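Local coordinates for rRNA N-glycosidase (Bougainvillea spectabilis, PDB 3CTK), which belongs to the ribosome-inactivating proteins of plants, a family whose fold joins a mixed beta sheet to a largely helical body, at residues F6-E10 with I52-S56; Y14-I18 with E173-V177; K45-V50 with V62-T67; V123-D127 with L192-N196; D203-K207 with L244-S248. All blocks are in the same frame, centred on the assembly; numbering follows the deposited sequence.

Contact 1: residues F6-E10 with I52-S56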
# COMPACT_ATOMS: atom_id res chain seq x y z
N PHE A 6 -2.49 11.14 -7.83
CA PHE A 6 -1.70 11.91 -6.88
C PHE A 6 -0.48 12.50 -7.58
O PHE A 6 0.35 11.77 -8.12
CB PHE A 6 -1.26 11.02 -5.71
CG PHE A 6 -0.50 11.76 -4.64
CD1 PHE A 6 -0.98 12.97 -4.13
CD2 PHE A 6 0.68 11.24 -4.12
CE1 PHE A 6 -0.30 13.64 -3.12
CE2 PHE A 6 1.37 11.91 -3.11
CZ PHE A 6 0.88 13.11 -2.61
N ASN A 7 -0.39 13.83 -7.60
CA ASN A 7 0.74 14.50 -8.22
C ASN A 7 1.71 14.88 -7.11
O ASN A 7 1.33 15.55 -6.15
CB ASN A 7 0.28 15.76 -8.96
CG ASN A 7 1.40 16.43 -9.72
OD1 ASN A 7 2.32 16.98 -9.11
ND2 ASN A 7 1.34 16.39 -11.04
N LEU A 8 2.96 14.44 -7.24
CA LEU A 8 3.97 14.69 -6.21
C LEU A 8 4.37 16.16 -6.05
O LEU A 8 5.14 16.50 -5.16
CB LEU A 8 5.21 13.83 -6.48
CG LEU A 8 4.93 12.33 -6.54
CD1 LEU A 8 6.25 11.57 -6.67
CD2 LEU A 8 4.18 11.88 -5.29
N GLY A 9 3.84 17.02 -6.92
CA GLY A 9 4.12 18.44 -6.82
C GLY A 9 3.03 19.12 -6.00
O GLY A 9 3.09 20.33 -5.76
N GLU A 10 2.04 18.34 -5.58
CA GLU A 10 0.92 18.85 -4.79
C GLU A 10 0.77 17.97 -3.55
O GLU A 10 -0.28 17.37 -3.33
CB GLU A 10 -0.38 18.79 -5.59
CG GLU A 10 -0.23 19.10 -7.07
CD GLU A 10 -1.55 19.08 -7.80
OE1 GLU A 10 -2.39 18.20 -7.50
OE2 GLU A 10 -1.76 19.94 -8.69
N ILE A 52 0.53 8.06 -10.25
CA ILE A 52 1.45 8.93 -9.53
C ILE A 52 2.31 9.67 -10.54
O ILE A 52 3.02 9.05 -11.34
CB ILE A 52 2.37 8.11 -8.60
CG1 ILE A 52 1.51 7.28 -7.64
CG2 ILE A 52 3.29 9.05 -7.81
CD1 ILE A 52 2.30 6.27 -6.84
N THR A 53 2.26 11.00 -10.49
CA THR A 53 3.02 11.83 -11.41
C THR A 53 4.07 12.66 -10.67
O THR A 53 3.78 13.28 -9.65
CB THR A 53 2.09 12.79 -12.19
OG1 THR A 53 1.07 12.03 -12.85
CG2 THR A 53 2.88 13.58 -13.22
N THR A 54 5.29 12.67 -11.21
CA THR A 54 6.39 13.42 -10.60
C THR A 54 6.41 14.87 -11.07
O THR A 54 5.71 15.23 -12.02
CB THR A 54 7.75 12.80 -10.99
OG1 THR A 54 7.93 12.91 -12.41
CG2 THR A 54 7.80 11.33 -10.60
N THR A 55 7.20 15.71 -10.41
CA THR A 55 7.29 17.10 -10.82
C THR A 55 8.03 17.16 -12.16
O THR A 55 7.97 18.16 -12.87
CB THR A 55 8.06 17.97 -9.79
OG1 THR A 55 9.39 17.46 -9.61
CG2 THR A 55 7.33 17.98 -8.45
N SER A 56 8.71 16.07 -12.49
CA SER A 56 9.44 15.98 -13.75
C SER A 56 8.52 15.49 -14.87
O SER A 56 8.96 15.18 -15.97
CB SER A 56 10.65 15.04 -13.61
OG SER A 56 10.24 13.75 -13.22
O HOH W 1 4.05 17.29 -12.61
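Phe6, in the last part of strand 3-7, runs alongside Ile52 with the two chains pointing the same way, their end-to-end directions only 10° apart. Its carbonyl accepts from the backbone of the partner strand, Thr53 N to Phe6 O at 3.1 Å, while the CA-H of Ile52 also leans on this oxygen (Ile52 CA to Phe6 O 3.4 Å). The Phe6 and Ile52 side chains share the face turned to the helices, where Phe6 stacks on Phe17 and Ile52 meets Ile139 of helix 132-142. Asn7 pairs with Thr53 on the opposite face. This parallel ladder closes the beta-alpha-beta unit of strand 3-7, helix 14-25 and strand 47-53. Asn7 also starts a type I turn, Glu10 N to Asn7 O 2.9 Å, reinforced by an Asx turn with Gly9 N to Asn7 OD1 at 2.7 Å. Its amide donates to a water, Asn7 ND2 to water 3.3 Å, which reaches Thr54 O at 2.7 Å. Leu8 adds the last backbone bond of the ladder, Leu8 N to Thr53 O at 2.8 Å, and Leu8 CG packs on Ile52 CG2 at 3.9 Å. At Gly9, lack of a side chain lets the Thr55 methyl approach, Thr55 CG2 to Gly9 CA 3.6 Å.

Contact 2: residues Y14-I18 with E173-V177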
# COMPACT_ATOMS: atom_id res chain seq x y z
N TYR A 14 -2.45 14.92 -0.49
CA TYR A 14 -2.30 13.56 0.02
C TYR A 14 -3.48 13.05 0.85
O TYR A 14 -4.00 11.96 0.59
CB TYR A 14 -1.01 13.45 0.83
CG TYR A 14 -0.71 12.06 1.34
CD1 TYR A 14 -0.29 11.05 0.47
CD2 TYR A 14 -0.83 11.76 2.69
CE1 TYR A 14 0.02 9.77 0.95
CE2 TYR A 14 -0.53 10.50 3.18
CZ TYR A 14 -0.10 9.51 2.31
OH TYR A 14 0.21 8.27 2.81
N PRO A 15 -3.91 13.81 1.87
CA PRO A 15 -5.03 13.31 2.67
C PRO A 15 -6.29 13.01 1.85
O PRO A 15 -6.99 12.03 2.10
CB PRO A 15 -5.25 14.42 3.70
CG PRO A 15 -3.86 14.95 3.90
CD PRO A 15 -3.35 15.03 2.47
N THR A 16 -6.58 13.87 0.87
CA THR A 16 -7.76 13.66 0.03
C THR A 16 -7.56 12.43 -0.85
O THR A 16 -8.49 11.65 -1.06
CB THR A 16 -8.01 14.89 -0.88
OG1 THR A 16 -8.22 16.05 -0.06
CG2 THR A 16 -9.23 14.66 -1.74
N PHE A 17 -6.34 12.26 -1.34
CA PHE A 17 -5.96 11.13 -2.18
C PHE A 17 -6.18 9.80 -1.45
O PHE A 17 -6.78 8.87 -1.99
CB PHE A 17 -4.48 11.28 -2.58
CG PHE A 17 -3.85 10.01 -3.10
CD1 PHE A 17 -4.27 9.45 -4.30
CD2 PHE A 17 -2.84 9.39 -2.39
CE1 PHE A 17 -3.68 8.28 -4.79
CE2 PHE A 17 -2.24 8.22 -2.86
CZ PHE A 17 -2.66 7.67 -4.07
N ILE A 18 -5.68 9.72 -0.22
CA ILE A 18 -5.82 8.50 0.57
C ILE A 18 -7.29 8.20 0.88
O ILE A 18 -7.70 7.05 0.85
CB ILE A 18 -5.03 8.60 1.90
CG1 ILE A 18 -3.53 8.61 1.60
CG2 ILE A 18 -5.37 7.42 2.81
CD1 ILE A 18 -3.04 7.39 0.86
N GLU A 173 -0.93 7.01 7.66
CA GLU A 173 -1.28 8.16 6.83
C GLU A 173 -0.83 9.43 7.55
O GLU A 173 -0.27 10.35 6.93
CB GLU A 173 -2.79 8.23 6.60
CG GLU A 173 -3.21 9.41 5.74
CD GLU A 173 -4.69 9.70 5.79
OE1 GLU A 173 -5.44 8.94 6.46
OE2 GLU A 173 -5.12 10.69 5.16
N THR A 174 -1.05 9.49 8.86
CA THR A 174 -0.67 10.67 9.62
C THR A 174 0.84 10.87 9.68
O THR A 174 1.32 12.00 9.67
CB THR A 174 -1.25 10.63 11.05
OG1 THR A 174 -2.69 10.64 10.96
CG2 THR A 174 -0.82 11.85 11.84
N GLU A 175 1.60 9.77 9.74
CA GLU A 175 3.06 9.88 9.77
C GLU A 175 3.53 10.52 8.47
O GLU A 175 4.41 11.39 8.48
CB GLU A 175 3.71 8.50 9.94
CG GLU A 175 3.60 7.92 11.34
CD GLU A 175 4.28 8.80 12.38
OE1 GLU A 175 5.53 8.89 12.37
OE2 GLU A 175 3.56 9.39 13.21
N VAL A 176 2.96 10.09 7.36
CA VAL A 176 3.35 10.65 6.07
C VAL A 176 2.97 12.12 5.98
O VAL A 176 3.75 12.94 5.50
CB VAL A 176 2.70 9.87 4.89
CG1 VAL A 176 3.02 10.56 3.57
CG2 VAL A 176 3.24 8.44 4.87
N VAL A 177 1.78 12.47 6.46
CA VAL A 177 1.33 13.85 6.44
C VAL A 177 2.23 14.76 7.28
O VAL A 177 2.61 15.85 6.85
CB VAL A 177 -0.12 13.99 6.96
CG1 VAL A 177 -0.49 15.46 7.14
CG2 VAL A 177 -1.09 13.34 5.97
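Two helical segments run nearly antiparallel here, their N-to-C directions 157° apart and their axes no closer than 10.8 Å. The nearest CA atoms, those of Tyr14 and Val177, are 7.4 Å apart, so the backbones stay well separated and side chains fill the space. Tyr14, in the first turn of helix 14-25, spans most of it. With chi1 in the t well its ring reaches across to helix 170-180, where Val176 lies over one face: Val176 CG1 is 3.9 Å from the ring centroid and 27° off the normal, a CH-pi contact, with Tyr14 CZ to Val176 CG1 at 3.5 Å. Val177 sits at the ring edge, Tyr14 CD2 to Val177 CG2 being 3.6 Å, and the same methyl meets Pro15 CG at 3.8 Å. Glu173 extends back over the first helix, so that its CD lies 3.8 Å from Ile18 CG2 and its OE2 3.6 Å from Pro15 CA. Tyr14 OH is hydrogen-bonded to Met162 O of helix 149-168, whose Ala166 also touches Tyr14 and Ile18, and Glu173 OE1 forms a salt bridge with Arg22, farther along helix 14-25. The segments themselves thus cohere by van der Waals and CH-pi contact among the tyrosine ring, the valine methyls and the Glu173 side chain, while that salt bridge ties the same two helices just beyond them.

Contact 3: residues K45-V50 with V62-T67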
# COMPACT_ATOMS: atom_id res chain seq x y z
N LYS A 45 -13.76 -5.68 -11.55
CA LYS A 45 -13.72 -4.68 -10.49
C LYS A 45 -12.65 -5.05 -9.47
O LYS A 45 -12.57 -4.48 -8.38
CB LYS A 45 -15.08 -4.61 -9.79
CG LYS A 45 -16.21 -4.12 -10.68
CD LYS A 45 -17.51 -3.95 -9.91
CE LYS A 45 -18.01 -5.28 -9.37
NZ LYS A 45 -19.34 -5.15 -8.70
N ARG A 46 -11.80 -6.01 -9.86
CA ARG A 46 -10.74 -6.53 -9.01
C ARG A 46 -9.60 -5.57 -8.69
O ARG A 46 -8.95 -5.72 -7.66
CB ARG A 46 -10.19 -7.81 -9.64
CG ARG A 46 -9.11 -8.54 -8.84
CD ARG A 46 -9.60 -9.01 -7.47
NE ARG A 46 -8.56 -9.75 -6.77
CZ ARG A 46 -8.25 -11.02 -7.01
NH1 ARG A 46 -8.91 -11.71 -7.93
NH2 ARG A 46 -7.25 -11.59 -6.34
N PHE A 47 -9.35 -4.58 -9.55
CA PHE A 47 -8.25 -3.65 -9.31
C PHE A 47 -8.60 -2.17 -9.35
O PHE A 47 -9.58 -1.77 -9.97
CB PHE A 47 -7.12 -3.88 -10.32
CG PHE A 47 -6.62 -5.29 -10.38
CD1 PHE A 47 -7.04 -6.15 -11.39
CD2 PHE A 47 -5.74 -5.76 -9.41
CE1 PHE A 47 -6.59 -7.47 -11.43
CE2 PHE A 47 -5.29 -7.08 -9.44
CZ PHE A 47 -5.71 -7.94 -10.46
N VAL A 48 -7.79 -1.38 -8.65
CA VAL A 48 -7.95 0.07 -8.66
C VAL A 48 -6.58 0.57 -9.11
O VAL A 48 -5.56 0.02 -8.70
CB VAL A 48 -8.29 0.65 -7.26
CG1 VAL A 48 -7.25 0.24 -6.24
CG2 VAL A 48 -8.39 2.17 -7.35
N LEU A 49 -6.57 1.58 -9.97
CA LEU A 49 -5.31 2.12 -10.47
C LEU A 49 -4.95 3.43 -9.78
O LEU A 49 -5.80 4.29 -9.56
CB LEU A 49 -5.41 2.32 -11.99
CG LEU A 49 -5.85 1.07 -12.76
CD1 LEU A 49 -6.07 1.40 -14.23
CD2 LEU A 49 -4.80 -0.02 -12.60
N VAL A 50 -3.68 3.57 -9.43
CA VAL A 50 -3.18 4.76 -8.76
C VAL A 50 -2.14 5.44 -9.65
O VAL A 50 -1.03 4.93 -9.82
CB VAL A 50 -2.54 4.40 -7.40
CG1 VAL A 50 -1.93 5.64 -6.75
CG2 VAL A 50 -3.58 3.78 -6.48
N VAL A 62 0.11 2.52 -10.90
CA VAL A 62 0.24 1.37 -9.99
C VAL A 62 -1.09 0.64 -9.79
O VAL A 62 -2.10 1.26 -9.47
CB VAL A 62 0.78 1.85 -8.63
CG1 VAL A 62 1.03 0.65 -7.72
CG2 VAL A 62 2.05 2.65 -8.83
N ALA A 63 -1.07 -0.67 -9.98
CA ALA A 63 -2.27 -1.48 -9.83
C ALA A 63 -2.36 -2.10 -8.44
O ALA A 63 -1.40 -2.71 -7.96
CB ALA A 63 -2.30 -2.58 -10.89
N ILE A 64 -3.52 -1.95 -7.80
CA ILE A 64 -3.75 -2.49 -6.47
C ILE A 64 -4.96 -3.43 -6.45
O ILE A 64 -6.02 -3.11 -6.98
CB ILE A 64 -3.99 -1.35 -5.45
CG1 ILE A 64 -2.71 -0.53 -5.29
CG2 ILE A 64 -4.45 -1.92 -4.10
CD1 ILE A 64 -2.84 0.65 -4.34
N ASP A 65 -4.77 -4.60 -5.85
CA ASP A 65 -5.81 -5.63 -5.72
C ASP A 65 -6.76 -5.12 -4.63
O ASP A 65 -6.35 -4.97 -3.49
CB ASP A 65 -5.16 -6.94 -5.28
CG ASP A 65 -6.12 -8.12 -5.28
OD1 ASP A 65 -7.32 -7.92 -5.01
OD2 ASP A 65 -5.66 -9.25 -5.53
N VAL A 66 -8.02 -4.86 -4.98
CA VAL A 66 -8.95 -4.33 -3.98
C VAL A 66 -9.34 -5.29 -2.87
O VAL A 66 -9.84 -4.86 -1.83
CB VAL A 66 -10.26 -3.80 -4.63
CG1 VAL A 66 -9.93 -2.77 -5.69
CG2 VAL A 66 -11.08 -4.96 -5.20
N THR A 67 -9.11 -6.58 -3.07
CA THR A 67 -9.48 -7.54 -2.03
C THR A 67 -8.53 -7.51 -0.84
O THR A 67 -8.95 -7.74 0.30
CB THR A 67 -9.55 -8.99 -2.59
OG1 THR A 67 -8.24 -9.43 -2.97
CG2 THR A 67 -10.47 -9.06 -3.80
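Arg46 and Asp65 form a two-point salt bridge at the end of the strand pair: Arg46 NE to Asp65 OD1 is 2.8 Å and Arg46 NH2 to Asp65 OD2 2.9 Å. Asp65 OD1 also accepts from Thr67 N at 3.0 Å, an Asx turn, and from Thr67 OG1 at 2.7 Å, which ties the chain leaving the strand to the same carboxylate. Backbone bonds continue from there. Val66 N reaches Arg46 O at 3.0 Å, then Val48 and Ile64 exchange both bonds (Val48 N to Ile64 O and Ile64 N to Val48 O, each 3.0 Å), as do Val50 and Val62 (Val50 N to Val62 O 2.8 Å, Val62 N to Val50 O 2.9 Å). Phe47-Asp65 and Leu49-Ala63 are the non-hydrogen-bonded pairs. Val48, Val50, Val62 and Ile64 share one face, with Val48 CG1 3.7 Å from Ile64 CB and Val50 CG2 3.9 Å from Ile64 CD1; Phe17 and Leu21 of helix 14-25 pack on Val50 and Val48. On the other, Leu49 CD2 meets Ala63 CB at 4.0 Å, and Phe47 packs against Val93 and Ala94 of helix 92-97. This is an antiparallel beta hairpin of strands 47-53 and 59-65, lying inside the six-stranded mixed sheet.

Contact 4: residues V123-D127 with L192-N196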
# COMPACT_ATOMS: atom_id res chain seq x y z
N VAL A 123 18.14 -3.29 1.20
CA VAL A 123 17.96 -2.32 2.28
C VAL A 123 16.65 -2.65 3.00
O VAL A 123 15.63 -2.90 2.36
CB VAL A 123 17.91 -0.87 1.75
CG1 VAL A 123 16.73 -0.69 0.81
CG2 VAL A 123 17.81 0.11 2.93
N ASP A 124 16.69 -2.67 4.32
CA ASP A 124 15.50 -2.98 5.09
C ASP A 124 14.58 -1.77 5.27
O ASP A 124 15.02 -0.63 5.19
CB ASP A 124 15.89 -3.54 6.46
CG ASP A 124 15.21 -4.87 6.75
OD1 ASP A 124 13.96 -4.89 6.82
OD2 ASP A 124 15.93 -5.88 6.91
N ARG A 125 13.29 -2.04 5.52
CA ARG A 125 12.30 -0.98 5.70
C ARG A 125 12.71 0.09 6.71
O ARG A 125 12.49 1.28 6.48
CB ARG A 125 10.96 -1.58 6.14
CG ARG A 125 10.16 -2.25 5.03
CD ARG A 125 8.87 -2.84 5.60
NE ARG A 125 9.13 -4.07 6.35
CZ ARG A 125 8.26 -4.65 7.18
NH1 ARG A 125 7.06 -4.11 7.38
NH2 ARG A 125 8.58 -5.78 7.78
N LYS A 126 13.29 -0.32 7.83
CA LYS A 126 13.68 0.63 8.86
C LYS A 126 14.76 1.62 8.42
O LYS A 126 14.90 2.69 9.01
CB LYS A 126 14.16 -0.11 10.11
CG LYS A 126 15.50 -0.80 9.95
CD LYS A 126 15.93 -1.47 11.25
CE LYS A 126 17.31 -2.09 11.11
NZ LYS A 126 17.35 -3.15 10.07
N ASP A 127 15.50 1.27 7.37
CA ASP A 127 16.57 2.13 6.87
C ASP A 127 16.25 2.87 5.57
O ASP A 127 17.06 3.68 5.11
CB ASP A 127 17.86 1.32 6.65
CG ASP A 127 18.32 0.62 7.91
OD1 ASP A 127 18.35 1.28 8.97
OD2 ASP A 127 18.66 -0.58 7.84
N LEU A 192 6.02 -0.02 11.31
CA LEU A 192 6.43 -1.35 10.89
C LEU A 192 5.58 -2.46 11.51
O LEU A 192 5.23 -3.43 10.85
CB LEU A 192 7.91 -1.57 11.22
CG LEU A 192 8.93 -1.14 10.14
CD1 LEU A 192 8.46 0.10 9.43
CD2 LEU A 192 10.29 -0.94 10.78
N ASN A 193 5.24 -2.30 12.79
CA ASN A 193 4.44 -3.31 13.48
C ASN A 193 3.04 -3.43 12.88
O ASN A 193 2.54 -4.53 12.67
CB ASN A 193 4.33 -2.97 14.97
CG ASN A 193 3.64 -4.05 15.76
OD1 ASN A 193 4.12 -5.18 15.85
ND2 ASN A 193 2.49 -3.72 16.34
N LEU A 194 2.41 -2.29 12.60
CA LEU A 194 1.08 -2.30 12.00
C LEU A 194 1.12 -2.96 10.63
O LEU A 194 0.25 -3.75 10.28
CB LEU A 194 0.53 -0.86 11.90
CG LEU A 194 0.18 -0.18 13.23
CD1 LEU A 194 -0.18 1.27 13.00
CD2 LEU A 194 -0.98 -0.91 13.89
N GLU A 195 2.15 -2.63 9.85
CA GLU A 195 2.31 -3.22 8.52
C GLU A 195 2.38 -4.74 8.60
O GLU A 195 1.82 -5.45 7.76
CB GLU A 195 3.58 -2.69 7.85
CG GLU A 195 3.54 -1.22 7.47
CD GLU A 195 4.84 -0.74 6.84
OE1 GLU A 195 5.77 -1.57 6.68
OE2 GLU A 195 4.94 0.47 6.50
N ASN A 196 3.05 -5.25 9.63
CA ASN A 196 3.19 -6.69 9.81
C ASN A 196 1.97 -7.38 10.38
O ASN A 196 1.90 -8.61 10.38
CB ASN A 196 4.38 -7.02 10.72
CG ASN A 196 5.71 -6.49 10.20
OD1 ASN A 196 5.92 -6.41 8.99
ND2 ASN A 196 6.61 -6.16 11.11
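A polar contact near the surface links the loop between helices 114-121 and 132-142 to residues 192-196 of helix 189-196, and one arginine carries most of it. The backbones stay apart, the nearest CA atoms, of Lys126 and Leu192, being 7.8 Å from each other, and only 227 Å² is buried. Arg125 points toward the helix and extends its guanidinium to two consecutive residues. Arg125 NH1 makes a salt bridge with Glu195 OE1 at 2.9 Å and also donates to Asn196 OD1 at 3.0 Å; Arg125 NH2 reaches that same Asn196 OD1 at 3.0 Å. Both acceptors lie near the guanidinium plane, at its edge, so the amide oxygen is held by two nitrogens while the carboxylate takes a third bond. In the fold this anchors a loop to a helix: the loop itself turns sharply, with Asp127 N bonded to Asp124 O at 2.9 Å, and on the helix Asn196 N is hydrogen-bonded to Leu192 O at 3.1 Å. Arg125 further engages Tyr114 of helix 114-121 in a cation-pi interaction and touches Gln161 of helix 149-168, so the guanidinium sits where several helices meet. Apolar contact is slight: Leu192 CD2 rests 4.0 Å from Lys126 CB. The Lys126 amine leads away from the helix, to a long salt bridge with Asp127, Lys126 NZ to Asp127 OD2 3.6 Å.

Contact 5: residues D203-K207 with L244-S248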
# COMPACT_ATOMS: atom_id res chain seq x y z
N ASP A 203 -8.86 -9.40 11.83
CA ASP A 203 -9.60 -10.56 12.32
C ASP A 203 -10.03 -10.36 13.77
O ASP A 203 -11.12 -10.78 14.16
CB ASP A 203 -8.76 -11.84 12.21
CG ASP A 203 -8.52 -12.27 10.77
OD1 ASP A 203 -9.41 -12.02 9.91
OD2 ASP A 203 -7.46 -12.87 10.48
N ALA A 204 -9.18 -9.72 14.56
CA ALA A 204 -9.48 -9.47 15.96
C ALA A 204 -10.69 -8.55 16.10
O ALA A 204 -11.56 -8.76 16.95
CB ALA A 204 -8.28 -8.84 16.65
N ILE A 205 -10.74 -7.51 15.26
CA ILE A 205 -11.86 -6.58 15.31
C ILE A 205 -13.13 -7.28 14.86
O ILE A 205 -14.20 -7.07 15.43
CB ILE A 205 -11.56 -5.32 14.46
CG1 ILE A 205 -10.37 -4.57 15.09
CG2 ILE A 205 -12.80 -4.41 14.41
CD1 ILE A 205 -9.90 -3.35 14.31
N HIS A 206 -13.03 -8.12 13.83
CA HIS A 206 -14.20 -8.85 13.36
C HIS A 206 -14.74 -9.77 14.45
O HIS A 206 -15.96 -9.89 14.63
CB HIS A 206 -13.86 -9.69 12.13
CG HIS A 206 -13.98 -8.95 10.84
ND1 HIS A 206 -12.89 -8.62 10.06
CD2 HIS A 206 -15.07 -8.50 10.17
CE1 HIS A 206 -13.30 -8.00 8.97
NE2 HIS A 206 -14.62 -7.91 9.02
N LYS A 207 -13.84 -10.42 15.16
CA LYS A 207 -14.24 -11.34 16.22
C LYS A 207 -14.94 -10.61 17.37
O LYS A 207 -15.79 -11.19 18.05
CB LYS A 207 -13.02 -12.09 16.76
CG LYS A 207 -13.35 -13.14 17.82
CD LYS A 207 -12.09 -13.82 18.35
CE LYS A 207 -12.44 -14.80 19.45
NZ LYS A 207 -11.22 -15.40 20.07
N LEU A 244 -10.27 -2.25 7.13
CA LEU A 244 -9.95 -3.60 7.58
C LEU A 244 -9.99 -4.64 6.47
O LEU A 244 -10.65 -4.45 5.44
CB LEU A 244 -10.93 -4.05 8.67
CG LEU A 244 -11.13 -3.16 9.90
CD1 LEU A 244 -12.07 -3.85 10.87
CD2 LEU A 244 -9.79 -2.89 10.56
N LYS A 245 -9.29 -5.75 6.69
CA LYS A 245 -9.27 -6.84 5.74
C LYS A 245 -10.58 -7.61 5.89
O LYS A 245 -11.17 -7.64 6.97
CB LYS A 245 -8.09 -7.77 6.01
CG LYS A 245 -7.98 -8.96 5.03
CD LYS A 245 -6.79 -9.87 5.35
CE LYS A 245 -7.04 -10.71 6.59
NZ LYS A 245 -8.15 -11.68 6.39
N PHE A 246 -11.02 -8.22 4.79
CA PHE A 246 -12.26 -9.00 4.76
C PHE A 246 -12.28 -10.09 5.82
O PHE A 246 -11.24 -10.39 6.41
CB PHE A 246 -12.41 -9.67 3.39
CG PHE A 246 -11.23 -10.53 2.99
CD1 PHE A 246 -10.27 -10.05 2.10
CD2 PHE A 246 -11.07 -11.80 3.53
CE1 PHE A 246 -9.16 -10.83 1.76
CE2 PHE A 246 -9.95 -12.59 3.19
CZ PHE A 246 -8.99 -12.10 2.31
N LYS A 247 -13.47 -10.67 6.04
CA LYS A 247 -13.70 -11.77 6.98
C LYS A 247 -14.91 -11.66 7.90
O LYS A 247 -15.43 -10.59 8.16
CB LYS A 247 -12.48 -11.99 7.85
CG LYS A 247 -11.60 -13.14 7.40
CD LYS A 247 -12.38 -14.44 7.40
CE LYS A 247 -11.45 -15.62 7.23
NZ LYS A 247 -12.18 -16.87 7.55
N SER A 248 -15.34 -12.81 8.42
CA SER A 248 -16.47 -12.94 9.35
C SER A 248 -17.43 -11.75 9.33
O SER A 248 -18.55 -11.92 8.80
CB SER A 248 -15.93 -13.14 10.77
OG SER A 248 -16.98 -13.43 11.68
OXT SER A 248 -17.04 -10.67 9.83
O HOH W 2 -10.12 -9.74 8.89
O HOH W 3 -17.75 -11.39 12.99
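His206 lays its imidazole against the backbone of the C-terminal tail. Lys247 O sits over one face of the ring, 2.9 Å from His206 NE2 but at an angle too poor for a hydrogen bond, while Lys245 O meets the ring edge at 2.9 Å from His206 CE1. The terminal carboxylate is also close, Ser248 OXT lying 3.0 Å from His206 CD2. Two waters bridge the segments: one lies 2.6 Å from Asp203 OD1, 2.8 Å from Phe246 O and 3.2 Å from His206 ND1, and another donates to His206 O at 2.9 Å and lies 2.5 Å from Ser248 OG. Asp203 OD1 and Lys245 NZ form a long salt bridge of 3.8 Å. Ile205 CG2 packs on Leu244 CD1 at 3.7 Å. Lys245 N bonds Ser202 OG, one more tie to helix 198-208. Leu244 touches Val31 and has backbone bonds to Pro35 and Thr37, so the tail runs between this helix and the 31-37 loop; Ile205 touches Cys32 of the Cys32-Cys212 disulfide, and strand 214-222 lies against Ala204 and Lys207.

Overall arrangement
Contacts 1, 2 and 3 form one connected block. Contacts 1 and 3 share strand 47-53 in the same sheet and meet at Ile52 CD1 and Val62 CG2, 4.1 Å apart, while Phe17 of helix 14-25 joins contact 2 to both, its CD1 3.7 Å from Phe6 CB and its CZ 3.4 Å from Val50 CG1. Contact 5 reaches this block through Thr67 O and Phe246 CD1 at 3.2 Å, bringing the C-terminal tail against the end of the hairpin. Contact 4 touches none of the others; its nearest atoms are about 8 Å from contact 2 and 9 Å from contact 5. Contacts 1 and 5 lie farthest apart, on opposite sides of the chain's centre, with their centres about 35 Å apart.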